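Local coordinates for protein putative NAD(P)H nitroreductase MhqN (Bacillus subtilis, PDB 3BEM) that probably acts as a homodimeric, FMN-dependent NAD(P)H nitroreductase that may contribute to the degradation of aromatic compounds, at residues A26-S31 with G195-E200; L93-A98 with D183-V188; D104-L109 with H122-T127; E142-A147 with E187-I192. The protein carries 3 engineered substitutions. All coordinates share one frame; numbering follows the deposited sequence. Where two conformers were deposited one is given.

Contact 1. Residues A26-S31 with G195-E200; sequences ASNFLS and GKEKTE
Glu197 is the polar centre of this crossing of two loops, whose directions lie 85° apart. Its chain is fully stretched, CG anti to the backbone N (chi1 176°), so that the carboxylate is carried to the backbone of Ser27 and Asn28. There OE2 takes three bonds: from Ser27 N at 2.8 Å, from Ser27 OG at 3.1 Å and, longer, from Asn28 N at 3.3 Å. Both amides come in from above the carboxylate plane, whereas the hydroxyl lies nearly along the C-O axis. OE1 is turned to Arg202, which forms a salt bridge with it. Asn28 answers from its own loop: its OD1 accepts Lys198 N at 3.3 Å on an in-plane lone pair. The apolar side is close-packed: Phe29 CE1 lies 3.4 Å from Gly195 N, and a CB on Gly195 would come only 2.8 Å from Phe29 CD1, so glycine suits the site. An alanine in place of Glu197 would remove all three OE2 bonds and would probably loosen the loop at Ser27 and Asn28. The other end is looser and wetter. Leu30 N still bonds Lys196 O at 2.8 Å, almost along the C=O axis, but a water bridges Leu30 O to Lys196 N, and the exposed Leu30 merely rests its CD1 on Lys198 CB, 3.9 Å away. Ala26 O accepts from Lys82, an FMN-binding residue, and Arg23, Arg24 and Ser25 directly precede: this is the flavin-binding loop of a nitroreductase, braced by the segment leading out of strand 186-195.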
loop_
_atom_site.group_PDB
_atom_site.type_symbol
_atom_site.label_atom_id
_atom_site.label_comp_id
_atom_site.label_asym_id
_atom_site.label_seq_id
_atom_site.Cartn_x
_atom_site.Cartn_y
_atom_site.Cartn_z
ATOM N N ALA B 26 13.407 1.894 -9.734
ATOM C CA ALA B 26 14.802 2.102 -10.186
ATOM C C ALA B 26 15.684 0.876 -10.073
ATOM O O ALA B 26 15.666 0.171 -9.064
ATOM C CB ALA B 26 15.446 3.240 -9.408
ATOM N N SER B 27 16.460 0.622 -11.096
ATOM C CA SER B 27 17.458 -0.450 -10.993
ATOM C C SER B 27 18.837 0.073 -10.613
ATOM O O SER B 27 19.634 -0.687 -10.072
ATOM C CB SER B 27 17.537 -1.284 -12.279
ATOM O OG SER B 27 17.847 -0.471 -13.377
ATOM N N ASN B 28 19.090 1.347 -10.899
ATOM C CA ASN B 28 20.352 2.009 -10.602
ATOM C C ASN B 28 20.024 3.372 -10.052
ATOM O O ASN B 28 18.901 3.849 -10.234
ATOM C CB ASN B 28 21.211 2.173 -11.879
ATOM C CG ASN B 28 20.568 3.115 -12.953
ATOM O OD1 ASN B 28 20.828 4.357 -13.001
ATOM N ND2 ASN B 28 19.788 2.511 -13.855
ATOM N N PHE B 29 20.990 3.999 -9.387
ATOM C CA PHE B 29 20.920 5.426 -9.109
ATOM C C PHE B 29 22.245 6.081 -9.498
ATOM O O PHE B 29 23.291 5.421 -9.484
ATOM C CB PHE B 29 20.638 5.684 -7.627
ATOM C CG PHE B 29 19.330 5.174 -7.176
ATOM C CD1 PHE B 29 18.178 5.867 -7.526
ATOM C CD2 PHE B 29 19.227 4.054 -6.375
ATOM C CE1 PHE B 29 16.928 5.440 -7.090
ATOM C CE2 PHE B 29 18.029 3.567 -5.989
ATOM C CZ PHE B 29 16.843 4.288 -6.302
ATOM N N LEU B 30 22.160 7.373 -9.810
ATOM C CA LEU B 30 23.266 8.234 -10.169
ATOM C C LEU B 30 23.797 9.067 -8.991
ATOM O O LEU B 30 23.051 9.523 -8.139
ATOM C CB LEU B 30 22.875 9.192 -11.293
ATOM C CG LEU B 30 22.555 8.580 -12.665
ATOM C CD1 LEU B 30 21.945 9.650 -13.571
ATOM C CD2 LEU B 30 23.802 7.982 -13.318
ATOM N N SER B 31 25.120 9.282 -8.988
ATOM C CA SER B 31 25.773 10.144 -7.988
ATOM C C SER B 31 25.525 11.586 -8.362
ATOM O O SER B 31 25.177 11.875 -9.522
ATOM C CB SER B 31 27.282 9.804 -7.881
ATOM O OG SER B 31 27.435 8.415 -7.475
ATOM N N GLY B 195 16.357 8.346 -5.338
ATOM C CA GLY B 195 17.425 8.993 -6.014
ATOM C C GLY B 195 17.046 9.350 -7.413
ATOM O O GLY B 195 15.867 9.517 -7.690
ATOM N N LYS B 196 18.045 9.487 -8.290
ATOM C CA LYS B 196 17.815 9.806 -9.708
ATOM C C LYS B 196 18.399 8.654 -10.508
ATOM O O LYS B 196 19.602 8.318 -10.362
ATOM C CB LYS B 196 18.453 11.123 -10.105
ATOM C CG LYS B 196 17.941 12.364 -9.335
ATOM C CD LYS B 196 16.458 12.696 -9.532
ATOM C CE LYS B 196 16.059 14.014 -8.765
ATOM N NZ LYS B 196 16.548 15.275 -9.344
ATOM N N GLU B 197 17.564 8.038 -11.336
ATOM C CA GLU B 197 18.003 6.960 -12.220
ATOM C C GLU B 197 18.357 7.537 -13.586
ATOM O O GLU B 197 17.685 8.439 -14.042
ATOM C CB GLU B 197 16.909 5.899 -12.331
ATOM C CG GLU B 197 17.237 4.797 -13.307
ATOM C CD GLU B 197 16.369 3.593 -13.183
ATOM O OE1 GLU B 197 15.139 3.743 -13.262
ATOM O OE2 GLU B 197 16.933 2.474 -13.079
ATOM N N LYS B 198 19.373 7.002 -14.255
ATOM C CA LYS B 198 19.600 7.383 -15.665
ATOM C C LYS B 198 18.515 6.762 -16.559
ATOM O O LYS B 198 18.420 5.551 -16.655
ATOM C CB LYS B 198 20.971 6.955 -16.149
ATOM C CG LYS B 198 21.235 7.418 -17.575
ATOM C CD LYS B 198 22.684 7.250 -17.983
ATOM C CE LYS B 198 22.965 8.137 -19.180
ATOM N NZ LYS B 198 24.032 7.634 -20.056
ATOM N N THR B 199 17.712 7.608 -17.195
ATOM C CA THR B 199 16.542 7.160 -17.934
ATOM C C THR B 199 16.904 6.457 -19.235
ATOM O O THR B 199 16.234 5.507 -19.630
ATOM C CB THR B 199 15.634 8.328 -18.309
ATOM O OG1 THR B 199 15.464 9.184 -17.179
ATOM C CG2 THR B 199 14.256 7.816 -18.774
ATOM N N GLU B 200 17.952 6.936 -19.899
ATOM C CA GLU B 200 18.401 6.337 -21.142
ATOM C C GLU B 200 18.768 4.861 -20.935
ATOM O O GLU B 200 18.665 4.061 -21.857
ATOM C CB GLU B 200 19.587 7.131 -21.726
HETATM O O HOH W 1 20.608 9.283 -6.987
#

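Contact 2. Residues L93-A98 with D183-V188; sequences LGDKQA and DDQFEV
A single carboxylate oxygen, Asp95 OD1, holds both the end of its own strand and the turn that opens the neighbouring one. It accepts Gln97 N at 2.9 Å, closing an Asx turn, and Gln185 NE2 at 2.9 Å across the contact, both from above the carboxylate plane. The second bond is almost straight at 177° and lies in the plane of the Gln185 amide. Aspartate suits the place: its short side chain, CG anti to the backbone N, puts an acceptor beside both donors. The setting is an antiparallel strand pair in the central sheet of the nitroreductase fold. Gly94 and Glu187 form the hydrogen-bonded pair, each amide bonding the other's carbonyl. Beyond the last bridge, one more backbone bond, Lys96 N to Gln185 O at 2.9 Å, ties the two turns together. One face of the sheet carries Leu93, Asp95, Phe186 and Val188. Leu93 and Val188 lie side by side, CD2 to CG2 3.8 Å, while Leu93 crosses Phe186 at about a right angle; Asp95 CB packs against Phe186 CE1 at 3.8 Å, and Gln185 CG sits over one face of that ring near its rim. On the other side, Gly94 presents bare backbone to Ala143 of helix 136-161, and Glu187 makes a salt bridge with Arg140. The long Lys96 chain, bent at chi3, runs past Gln185 O, so that NZ makes a weak bond to Asp184 O. A water accepts from Lys96 NZ at 2.6 Å and donates to Glu187 OE1 at 2.5 Å.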
loop_
_atom_site.group_PDB
_atom_site.type_symbol
_atom_site.label_atom_id
_atom_site.label_comp_id
_atom_site.label_asym_id
_atom_site.label_seq_id
_atom_site.Cartn_x
_atom_site.Cartn_y
_atom_site.Cartn_z
ATOM N N LEU B 93 8.619 1.198 8.612
ATOM C CA LEU B 93 8.285 0.432 9.786
ATOM C C LEU B 93 6.782 0.471 10.034
ATOM O O LEU B 93 6.127 1.471 9.775
ATOM C CB LEU B 93 8.971 1.015 11.037
ATOM C CG LEU B 93 10.482 1.177 10.954
ATOM C CD1 LEU B 93 11.073 1.727 12.273
ATOM C CD2 LEU B 93 11.146 -0.190 10.500
ATOM N N GLY B 94 6.260 -0.634 10.557
ATOM C CA GLY B 94 4.911 -0.687 11.044
ATOM C C GLY B 94 4.879 -1.042 12.518
ATOM O O GLY B 94 5.436 -2.050 12.943
ATOM N N ASP B 95 4.235 -0.203 13.313
ATOM C CA ASP B 95 4.101 -0.480 14.751
ATOM C C ASP B 95 3.085 -1.585 15.029
ATOM O O ASP B 95 1.889 -1.400 14.851
ATOM C CB ASP B 95 3.678 0.792 15.425
ATOM C CG ASP B 95 3.738 0.745 16.912
ATOM O OD1 ASP B 95 4.090 -0.285 17.502
ATOM O OD2 ASP B 95 3.455 1.823 17.508
ATOM N N LYS B 96 3.582 -2.727 15.527
ATOM C CA LYS B 96 2.742 -3.842 15.933
ATOM C C LYS B 96 1.908 -3.531 17.182
ATOM O O LYS B 96 0.923 -4.219 17.462
ATOM C CB LYS B 96 3.607 -5.080 16.159
ATOM C CG LYS B 96 4.217 -5.635 14.887
ATOM C CD LYS B 96 5.136 -6.836 15.124
ATOM C CE LYS B 96 6.397 -6.494 15.829
ATOM N NZ LYS B 96 7.336 -7.677 15.901
ATOM N N GLN B 97 2.262 -2.488 17.902
ATOM C CA GLN B 97 1.486 -2.017 19.084
ATOM C C GLN B 97 0.807 -0.663 18.834
ATOM O O GLN B 97 0.545 0.101 19.770
ATOM C CB GLN B 97 2.418 -1.929 20.315
ATOM C CG GLN B 97 3.086 -3.237 20.648
ATOM C CD GLN B 97 2.079 -4.369 20.877
ATOM O OE1 GLN B 97 2.225 -5.459 20.338
ATOM N NE2 GLN B 97 1.048 -4.095 21.659
ATOM N N ALA B 98 0.525 -0.364 17.546
ATOM C CA ALA B 98 -0.082 0.943 17.160
ATOM C C ALA B 98 -1.342 1.250 17.963
ATOM O O ALA B 98 -1.606 2.386 18.314
ATOM C CB ALA B 98 -0.420 0.972 15.650
ATOM N N ASP B 183 13.451 -0.792 17.565
ATOM C CA ASP B 183 12.801 -1.530 18.662
ATOM C C ASP B 183 11.992 -2.724 18.161
ATOM O O ASP B 183 11.527 -2.724 17.006
ATOM C CB ASP B 183 11.842 -0.600 19.425
ATOM C CG ASP B 183 12.538 0.304 20.425
ATOM O OD1 ASP B 183 13.280 -0.206 21.309
ATOM O OD2 ASP B 183 12.288 1.535 20.357
ATOM N N ASP B 184 11.761 -3.703 19.046
ATOM C CA ASP B 184 11.057 -4.940 18.707
ATOM C C ASP B 184 9.626 -4.750 18.252
ATOM O O ASP B 184 9.112 -5.582 17.488
ATOM C CB ASP B 184 11.025 -5.944 19.875
ATOM C CG ASP B 184 10.132 -7.198 19.572
ATOM O OD1 ASP B 184 10.477 -8.009 18.665
ATOM O OD2 ASP B 184 9.067 -7.368 20.239
ATOM N N GLN B 185 8.983 -3.694 18.722
ATOM C CA GLN B 185 7.582 -3.511 18.405
ATOM C C GLN B 185 7.351 -3.121 16.937
ATOM O O GLN B 185 6.242 -3.144 16.502
ATOM C CB GLN B 185 6.922 -2.469 19.295
ATOM C CG GLN B 185 7.322 -1.076 19.019
ATOM C CD GLN B 185 6.825 -0.147 20.091
ATOM O OE1 GLN B 185 7.533 0.097 21.065
ATOM N NE2 GLN B 185 5.599 0.367 19.933
ATOM N N PHE B 186 8.400 -2.756 16.220
ATOM C CA PHE B 186 8.293 -2.360 14.827
ATOM C C PHE B 186 8.645 -3.491 13.908
ATOM O O PHE B 186 9.695 -4.104 14.068
ATOM C CB PHE B 186 9.192 -1.170 14.547
ATOM C CG PHE B 186 8.801 0.046 15.308
ATOM C CD1 PHE B 186 7.731 0.811 14.912
ATOM C CD2 PHE B 186 9.503 0.402 16.434
ATOM C CE1 PHE B 186 7.338 1.929 15.665
ATOM C CE2 PHE B 186 9.143 1.507 17.183
ATOM C CZ PHE B 186 8.068 2.272 16.805
ATOM N N GLU B 187 7.747 -3.777 12.978
ATOM C CA GLU B 187 8.046 -4.603 11.842
ATOM C C GLU B 187 8.763 -3.795 10.768
ATOM O O GLU B 187 8.324 -2.684 10.474
ATOM C CB GLU B 187 6.738 -5.180 11.331
ATOM C CG GLU B 187 6.836 -6.093 10.164
ATOM C CD GLU B 187 7.275 -7.486 10.502
ATOM O OE1 GLU B 187 7.194 -7.900 11.697
ATOM O OE2 GLU B 187 7.762 -8.147 9.534
ATOM N N VAL B 188 9.860 -4.320 10.203
ATOM C CA VAL B 188 10.502 -3.690 9.067
ATOM C C VAL B 188 9.756 -4.162 7.798
ATOM O O VAL B 188 9.968 -5.269 7.295
ATOM C CB VAL B 188 12.007 -3.957 8.957
ATOM C CG1 VAL B 188 12.603 -3.110 7.832
ATOM C CG2 VAL B 188 12.740 -3.652 10.254
HETATM O O HOH W 2 8.452 -8.647 13.736
#

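Contact 3. Residues D104-L109 with H122-T127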
loop_
_atom_site.group_PDB
_atom_site.type_symbol
_atom_site.label_atom_id
_atom_site.label_comp_id
_atom_site.label_asym_id
_atom_site.label_seq_id
_atom_site.Cartn_x
_atom_site.Cartn_y
_atom_site.Cartn_z
ATOM N N ASP B 104 -4.288 8.503 23.052
ATOM C CA ASP B 104 -3.669 9.773 22.694
ATOM C C ASP B 104 -4.171 10.342 21.391
ATOM O O ASP B 104 -4.427 11.539 21.294
ATOM C CB ASP B 104 -2.146 9.629 22.609
ATOM C CG ASP B 104 -1.495 9.375 23.974
ATOM O OD1 ASP B 104 -1.878 10.027 24.987
ATOM O OD2 ASP B 104 -0.591 8.503 24.025
ATOM N N ILE B 105 -4.304 9.497 20.365
ATOM C CA ILE B 105 -4.749 9.984 19.058
ATOM C C ILE B 105 -6.158 10.592 19.095
ATOM O O ILE B 105 -6.395 11.640 18.466
ATOM C CB ILE B 105 -4.627 8.878 18.003
ATOM C CG1 ILE B 105 -3.141 8.549 17.813
ATOM C CG2 ILE B 105 -5.349 9.311 16.674
ATOM C CD1 ILE B 105 -2.850 7.396 16.842
ATOM N N TYR B 106 -7.054 10.001 19.878
ATOM C CA TYR B 106 -8.459 10.378 19.898
ATOM C C TYR B 106 -8.753 11.499 20.922
ATOM O O TYR B 106 -9.836 12.038 20.955
ATOM C CB TYR B 106 -9.374 9.200 20.204
ATOM C CG TYR B 106 -9.253 8.026 19.265
ATOM C CD1 TYR B 106 -8.708 8.183 17.981
ATOM C CD2 TYR B 106 -9.714 6.782 19.626
ATOM C CE1 TYR B 106 -8.566 7.086 17.124
ATOM C CE2 TYR B 106 -9.582 5.721 18.810
ATOM C CZ TYR B 106 -9.013 5.870 17.543
ATOM O OH TYR B 106 -8.914 4.751 16.720
ATOM N N GLU B 107 -7.767 11.860 21.710
ATOM C CA GLU B 107 -7.987 12.775 22.841
ATOM C C GLU B 107 -8.470 14.156 22.408
ATOM O O GLU B 107 -9.306 14.757 23.071
ATOM C CB GLU B 107 -6.723 12.884 23.661
ATOM C CG GLU B 107 -7.012 13.345 25.061
ATOM C CD GLU B 107 -5.896 13.051 26.050
ATOM O OE1 GLU B 107 -4.806 12.616 25.633
ATOM O OE2 GLU B 107 -6.133 13.269 27.267
ATOM N N GLY B 108 -7.976 14.674 21.284
ATOM C CA GLY B 108 -8.435 16.002 20.833
ATOM C C GLY B 108 -9.937 16.084 20.563
ATOM O O GLY B 108 -10.546 17.143 20.701
ATOM N N LEU B 109 -10.530 14.967 20.152
ATOM C CA LEU B 109 -11.998 14.853 19.997
ATOM C C LEU B 109 -12.709 15.176 21.322
ATOM O O LEU B 109 -13.729 15.820 21.315
ATOM C CB LEU B 109 -12.406 13.470 19.534
ATOM C CG LEU B 109 -11.877 13.155 18.115
ATOM C CD1 LEU B 109 -12.089 11.696 17.866
ATOM C CD2 LEU B 109 -12.589 14.005 17.106
ATOM N N HIS B 122 -15.285 4.920 25.130
ATOM C CA HIS B 122 -15.873 3.846 24.345
ATOM C C HIS B 122 -15.098 3.669 23.025
ATOM O O HIS B 122 -14.812 2.539 22.592
ATOM C CB HIS B 122 -17.341 4.158 24.031
ATOM C CG HIS B 122 -17.997 3.120 23.180
ATOM N ND1 HIS B 122 -18.384 1.894 23.680
ATOM C CD2 HIS B 122 -18.307 3.108 21.861
ATOM C CE1 HIS B 122 -18.914 1.176 22.708
ATOM N NE2 HIS B 122 -18.862 1.881 21.589
HETATM N N MSE B 123 -14.788 4.796 22.394
HETATM C CA MSE B 123 -14.080 4.753 21.103
HETATM C C MSE B 123 -12.686 4.138 21.252
HETATM O O MSE B 123 -12.268 3.317 20.420
HETATM C CB MSE B 123 -13.977 6.120 20.503
HETATM C CG MSE B 123 -13.232 6.143 19.202
HETATM SE SE MSE B 123 -12.994 7.950 18.524
HETATM C CE MSE B 123 -14.896 8.304 18.103
ATOM N N VAL B 124 -11.954 4.571 22.268
ATOM C CA VAL B 124 -10.637 3.992 22.585
ATOM C C VAL B 124 -10.798 2.487 22.849
ATOM O O VAL B 124 -10.104 1.633 22.258
ATOM C CB VAL B 124 -10.000 4.707 23.792
ATOM C CG1 VAL B 124 -8.733 4.012 24.222
ATOM C CG2 VAL B 124 -9.778 6.214 23.553
ATOM N N GLN B 125 -11.787 2.131 23.677
ATOM C CA GLN B 125 -12.043 0.712 23.969
ATOM C C GLN B 125 -12.401 -0.139 22.753
ATOM O O GLN B 125 -11.895 -1.258 22.641
ATOM C CB GLN B 125 -13.116 0.556 25.091
ATOM C CG GLN B 125 -12.543 0.913 26.455
ATOM C CD GLN B 125 -13.579 0.884 27.605
ATOM O OE1 GLN B 125 -14.804 0.951 27.373
ATOM N NE2 GLN B 125 -13.075 0.782 28.853
ATOM N N ASP B 126 -13.215 0.381 21.828
ATOM C CA ASP B 126 -13.526 -0.295 20.564
ATOM C C ASP B 126 -12.240 -0.602 19.777
ATOM O O ASP B 126 -12.042 -1.737 19.329
ATOM C CB ASP B 126 -14.449 0.556 19.670
ATOM C CG ASP B 126 -15.958 0.436 20.034
ATOM O OD1 ASP B 126 -16.348 -0.414 20.870
ATOM O OD2 ASP B 126 -16.757 1.216 19.445
ATOM N N THR B 127 -11.368 0.397 19.620
ATOM C CA THR B 127 -10.149 0.237 18.830
ATOM C C THR B 127 -9.181 -0.738 19.484
ATOM O O THR B 127 -8.705 -1.668 18.871
ATOM C CB THR B 127 -9.439 1.599 18.580
ATOM O OG1 THR B 127 -10.301 2.446 17.807
ATOM C CG2 THR B 127 -8.123 1.400 17.809
#
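The Tyr106 ring, reaching across from helix 102-111, carries nearly the whole contact. Its first interaction is Met-aromatic: the selenium of Met123, a selenomethionine, lies over one face of the ring, 4.0 Å from the centroid and shifted toward the rim. The unbranched, flexible Met123 chain starts with CG anti to the backbone N and can bend at its last torsion to lay the selenium on the ring. Apolar contacts surround this one. Met123 CG approaches Tyr106 CD2 to 3.6 Å, Val124 CG2 meets the same CD2 obliquely at 4.0 Å, and Leu109 CD1 touches the selenium at 3.9 Å. The polar part lies at the tip. Tyr106 OH and Thr127 OG1 face each other end to end, 2.9 Å apart and in the ring plane, and Tyr106 OH is also hydrogen-bonded to Phe54 O of the flavin pocket. An alanine in place of Tyr106 would remove the ring and its hydroxyl and would probably leave the two helices poorly joined to each other and to Phe54. Ile105 packs against Lys209 of the second subunit. Segments 104-109 and 122-127 run nearly antiparallel (154°), their axes coming within 10.0 Å, in a helical hairpin that follows strand 88-95 and precedes helix 136-161.

Contact 4. Residues E142-A147 with E187-I192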
loop_
_atom_site.group_PDB
_atom_site.type_symbol
_atom_site.label_atom_id
_atom_site.label_comp_id
_atom_site.label_asym_id
_atom_site.label_seq_id
_atom_site.Cartn_x
_atom_site.Cartn_y
_atom_site.Cartn_z
ATOM N N GLU B 142 -1.561 -5.924 10.520
ATOM C CA GLU B 142 -1.946 -4.513 10.493
ATOM C C GLU B 142 -0.745 -3.618 10.304
ATOM O O GLU B 142 -0.801 -2.631 9.547
ATOM C CB GLU B 142 -2.715 -4.151 11.780
ATOM C CG GLU B 142 -4.173 -4.526 11.661
ATOM C CD GLU B 142 -4.923 -3.636 10.666
ATOM O OE1 GLU B 142 -5.249 -2.478 10.994
ATOM O OE2 GLU B 142 -5.171 -4.091 9.541
ATOM N N ALA B 143 0.363 -3.989 10.923
ATOM C CA ALA B 143 1.645 -3.288 10.741
ATOM C C ALA B 143 2.038 -3.308 9.262
ATOM O O ALA B 143 2.405 -2.275 8.703
ATOM C CB ALA B 143 2.715 -3.938 11.572
ATOM N N ILE B 144 1.988 -4.487 8.645
ATOM C CA ILE B 144 2.364 -4.658 7.242
ATOM C C ILE B 144 1.400 -3.932 6.325
ATOM O O ILE B 144 1.809 -3.179 5.438
ATOM C CB ILE B 144 2.468 -6.147 6.898
ATOM C CG1 ILE B 144 3.599 -6.802 7.692
ATOM C CG2 ILE B 144 2.669 -6.339 5.386
ATOM C CD1 ILE B 144 3.616 -8.351 7.559
ATOM N N ARG B 145 0.100 -4.090 6.577
ATOM C CA ARG B 145 -0.937 -3.528 5.698
ATOM C C ARG B 145 -0.894 -2.006 5.693
ATOM O O ARG B 145 -0.855 -1.372 4.648
ATOM C CB ARG B 145 -2.287 -4.069 6.093
ATOM C CG ARG B 145 -3.465 -3.410 5.417
ATOM C CD ARG B 145 -4.748 -4.345 5.460
ATOM N NE ARG B 145 -4.892 -4.929 6.785
ATOM C CZ ARG B 145 -4.936 -6.226 7.047
ATOM N NH1 ARG B 145 -5.009 -7.133 6.077
ATOM N NH2 ARG B 145 -4.962 -6.612 8.298
ATOM N N ASN B 146 -0.923 -1.415 6.860
ATOM C CA ASN B 146 -0.996 0.027 6.950
ATOM C C ASN B 146 0.320 0.674 6.472
ATOM O O ASN B 146 0.308 1.715 5.772
ATOM C CB ASN B 146 -1.395 0.467 8.324
ATOM C CG ASN B 146 -2.839 0.178 8.613
ATOM O OD1 ASN B 146 -3.723 0.877 8.123
ATOM N ND2 ASN B 146 -3.092 -0.928 9.348
ATOM N N ALA B 147 1.487 0.079 6.818
ATOM C CA ALA B 147 2.769 0.626 6.367
ATOM C C ALA B 147 2.882 0.529 4.836
ATOM O O ALA B 147 3.504 1.352 4.181
ATOM C CB ALA B 147 3.990 -0.043 7.017
ATOM N N GLU B 187 7.747 -3.777 12.978
ATOM C CA GLU B 187 8.046 -4.603 11.842
ATOM C C GLU B 187 8.763 -3.795 10.768
ATOM O O GLU B 187 8.324 -2.684 10.474
ATOM C CB GLU B 187 6.738 -5.180 11.331
ATOM C CG GLU B 187 6.836 -6.093 10.164
ATOM C CD GLU B 187 7.275 -7.486 10.502
ATOM O OE1 GLU B 187 7.194 -7.900 11.697
ATOM O OE2 GLU B 187 7.762 -8.147 9.534
ATOM N N VAL B 188 9.860 -4.320 10.203
ATOM C CA VAL B 188 10.502 -3.690 9.067
ATOM C C VAL B 188 9.756 -4.162 7.798
ATOM O O VAL B 188 9.968 -5.269 7.295
ATOM C CB VAL B 188 12.007 -3.957 8.957
ATOM C CG1 VAL B 188 12.603 -3.110 7.832
ATOM C CG2 VAL B 188 12.740 -3.652 10.254
ATOM N N VAL B 189 8.805 -3.354 7.360
ATOM C CA VAL B 189 7.844 -3.754 6.332
ATOM C C VAL B 189 8.446 -3.705 4.917
ATOM O O VAL B 189 8.200 -4.579 4.121
ATOM C CB VAL B 189 6.572 -2.928 6.442
ATOM C CG1 VAL B 189 5.574 -3.189 5.233
ATOM C CG2 VAL B 189 5.924 -3.106 7.883
HETATM N N MSE B 190 9.259 -2.702 4.651
HETATM C CA MSE B 190 9.971 -2.593 3.388
HETATM C C MSE B 190 11.075 -1.590 3.491
HETATM O O MSE B 190 11.150 -0.844 4.451
HETATM C CB MSE B 190 9.037 -2.274 2.196
HETATM C CG MSE B 190 8.470 -1.009 1.975
HETATM SE SE MSE B 190 7.406 -1.181 0.221
HETATM C CE MSE B 190 5.924 -1.845 1.216
HETATM N N MSE B 191 11.938 -1.654 2.499
HETATM C CA MSE B 191 12.988 -0.682 2.294
HETATM C C MSE B 191 12.644 0.066 0.993
HETATM O O MSE B 191 12.122 -0.515 0.056
HETATM C CB MSE B 191 14.319 -1.423 2.215
HETATM C CG MSE B 191 15.506 -0.584 1.961
HETATM SE SE MSE B 191 17.099 -1.800 1.867
HETATM C CE MSE B 191 16.950 -2.387 3.681
ATOM N N ILE B 192 12.908 1.363 0.942
ATOM C CA ILE B 192 12.741 2.130 -0.283
ATOM C C ILE B 192 13.979 2.943 -0.499
ATOM O O ILE B 192 14.319 3.769 0.362
ATOM C CB ILE B 192 11.531 3.082 -0.227
ATOM C CG1 ILE B 192 10.236 2.279 0.090
ATOM C CG2 ILE B 192 11.385 3.845 -1.554
ATOM C CD1 ILE B 192 9.008 3.171 0.384
#
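Val189 is the residue of strand 186-195 that packs most against segment 142-147. Its CB already lies 3.9 Å from Ala147 CB. From there the two methyls part, yet both rest on Ala147 CB, CG1 at 3.9 Å and CG2 at 3.7 Å. CG1, anti to the backbone N (chi1 172°), also comes within 3.8 Å of Ile144 O, and CG2 within 3.7 Å of Ala143 O. A branched but short residue thus covers a patch of helix in which Ala143 and Ala147, one turn apart, are small enough to let the strand come close. Near the start of the strand Glu187 adds only its aliphatic part, CG lying 4.1 Å from Ile144 CG1. Val189 and Met190 both face Val92, a classic beta bulge. The helix's own polar side chains are engaged elsewhere. Arg145 grips Glu142 OE2 side-on through NE and NH2, and Asn146 donates ND2 to Glu142 O at 2.9 Å and accepts Ala53 N at OD1. No hydrogen bond joins the two segments, which meet by van der Waals contact; the salt bridge from Glu187 to Arg140, further back on the same helix, adds a polar tie, while the network of Glu142, Arg145 and Asn146 probably helps to hold Asn146, a residue of the flavin pocket, in place.

In the fold
Contacts 2 and 4 form one unit: they share Glu187 and Val188, their centres are 8 Å apart, and helix 136-161 covers the strand pair, Ala143 CB lying 3.6 Å from Gly94 O. Strand 186-195 then runs on to contact 1, whose centre is 25 Å from that of contact 4. Contact 3 lies on the opposite side of the chain's centre from contact 1, about 44 Å between centres, and its centre is about 20 Å from that of contact 2. Three contacts come near flavin: the side chains of Ser27, Tyr106 and Val189 are about 6, 7 and 8 Å from a bound FMN. Contact 2 is more remote, the side chain of Val188 being about 11 Å from a bound FMN.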